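Local coordinates for UPF0749 protein MT1873 (Mycobacterium tuberculosis, PDB 3GMG) that is of unknown function but belongs to the UPF0749 (DUF881) family and is probably a membrane-associated protein, of which this is the C-terminal part, at residues E60-A63 / A68-I71. Numbering follows the deposited sequence.
Sequences ELRA and AIQI
Ile69 reaches from its strand to the last turn of the helix with a single methyl: CD1 lies 3.9 Å from Leu61 CB and 4.2 Å from Arg62 CG, so it meets CB of one helix residue and CG of the next. The contact is purely apolar. CG1 of Ile69 stands beside its own backbone N, and the extended second torsion (chi2 172°) carries CD1 outward to the helix, at the end of the residue's longer branch. Leu61 CA and Ile69 CA, the nearest pair across the segments, are 8.2 Å apart. Leu61 is buried, and its CB is directed at the strand. Arg62 takes part through its aliphatic stem, which runs extended from CG to NE and crosses Ile69 at about a right angle; its NH1 is hydrogen-bonded to Asn59 OD1, one turn back along the helix. Val80 touches both Arg62 and Ile69, while Ile106 meets Leu61 and Ile69. Helix 51-63 and strand 68-72, joined by four residues, meet here through Ile69, buried near the centre of the chain; the strand lies in the five-stranded antiparallel sheet between strands 77-79 and 104-109, and helix 112-119 packs against the end of helix 51-63 through Leu115 and Met119.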
loop_
_atom_site.group_PDB
_atom_site.type_symbol
_atom_site.label_atom_id
_atom_site.label_comp_id
_atom_site.label_asym_id
_atom_site.label_seq_id
_atom_site.Cartn_x
_atom_site.Cartn_y
_atom_site.Cartn_z
ATOM N N GLU A 60 -7.538 -10.996 -0.048
ATOM C CA GLU A 60 -8.834 -11.520 0.372
ATOM C C GLU A 60 -9.110 -11.161 1.838
ATOM O O GLU A 60 -10.209 -10.751 2.201
ATOM C CB GLU A 60 -8.930 -13.038 0.153
ATOM C CG GLU A 60 -9.051 -13.384 -1.321
ATOM C CD GLU A 60 -8.824 -14.840 -1.627
ATOM O OE1 GLU A 60 -9.061 -15.687 -0.742
ATOM O OE2 GLU A 60 -8.387 -15.126 -2.766
ATOM N N LEU A 61 -8.107 -11.313 2.696
ATOM C CA LEU A 61 -8.262 -10.984 4.106
ATOM C C LEU A 61 -8.499 -9.484 4.300
ATOM O O LEU A 61 -9.337 -9.094 5.107
ATOM C CB LEU A 61 -7.049 -11.456 4.930
ATOM C CG LEU A 61 -6.893 -12.980 5.031
ATOM C CD1 LEU A 61 -5.496 -13.295 5.592
ATOM C CD2 LEU A 61 -8.009 -13.591 5.873
ATOM N N ARG A 62 -7.754 -8.670 3.561
ATOM C CA ARG A 62 -7.981 -7.221 3.587
ATOM C C ARG A 62 -9.384 -6.882 3.141
ATOM O O ARG A 62 -10.049 -6.039 3.774
ATOM C CB ARG A 62 -7.001 -6.513 2.683
ATOM C CG ARG A 62 -5.638 -6.474 3.204
ATOM C CD ARG A 62 -4.732 -5.891 2.154
ATOM N NE ARG A 62 -3.401 -5.628 2.663
ATOM C CZ ARG A 62 -2.300 -5.571 1.924
ATOM N NH1 ARG A 62 -2.343 -5.785 0.614
ATOM N NH2 ARG A 62 -1.140 -5.315 2.507
ATOM N N ALA A 63 -9.853 -7.532 2.072
ATOM C CA ALA A 63 -11.215 -7.302 1.564
ATOM C C ALA A 63 -12.208 -7.496 2.699
ATOM O O ALA A 63 -13.034 -6.616 2.954
ATOM C CB ALA A 63 -11.549 -8.219 0.362
ATOM N N ALA A 68 -5.155 -6.536 11.103
ATOM C CA ALA A 68 -3.769 -6.864 11.302
ATOM C C ALA A 68 -3.583 -8.231 10.686
ATOM O O ALA A 68 -4.466 -9.079 10.779
ATOM C CB ALA A 68 -3.402 -6.878 12.802
ATOM N N ILE A 69 -2.442 -8.435 10.022
ATOM C CA ILE A 69 -2.114 -9.704 9.372
ATOM C C ILE A 69 -0.651 -10.017 9.619
ATOM O O ILE A 69 0.212 -9.138 9.508
ATOM C CB ILE A 69 -2.390 -9.675 7.841
ATOM C CG1 ILE A 69 -3.856 -9.332 7.563
ATOM C CG2 ILE A 69 -2.058 -11.029 7.173
ATOM C CD1 ILE A 69 -4.146 -9.105 6.066
ATOM N N GLN A 70 -0.375 -11.276 9.957
ATOM C CA GLN A 70 0.987 -11.765 10.122
ATOM C C GLN A 70 1.140 -13.057 9.347
ATOM O O GLN A 70 0.276 -13.915 9.385
ATOM C CB GLN A 70 1.240 -12.021 11.603
ATOM C CG GLN A 70 2.621 -12.507 11.959
ATOM C CD GLN A 70 2.848 -12.510 13.446
ATOM O OE1 GLN A 70 2.537 -11.541 14.156
ATOM N NE2 GLN A 70 3.444 -13.585 13.933
ATOM N N ILE A 71 2.255 -13.204 8.631
ATOM C CA ILE A 71 2.554 -14.448 7.907
ATOM C C ILE A 71 3.731 -15.131 8.592
ATOM O O ILE A 71 4.769 -14.511 8.756
ATOM C CB ILE A 71 2.884 -14.167 6.440
ATOM C CG1 ILE A 71 1.692 -13.479 5.769
ATOM C CG2 ILE A 71 3.234 -15.467 5.704
ATOM C CD1 ILE A 71 1.973 -12.959 4.381
#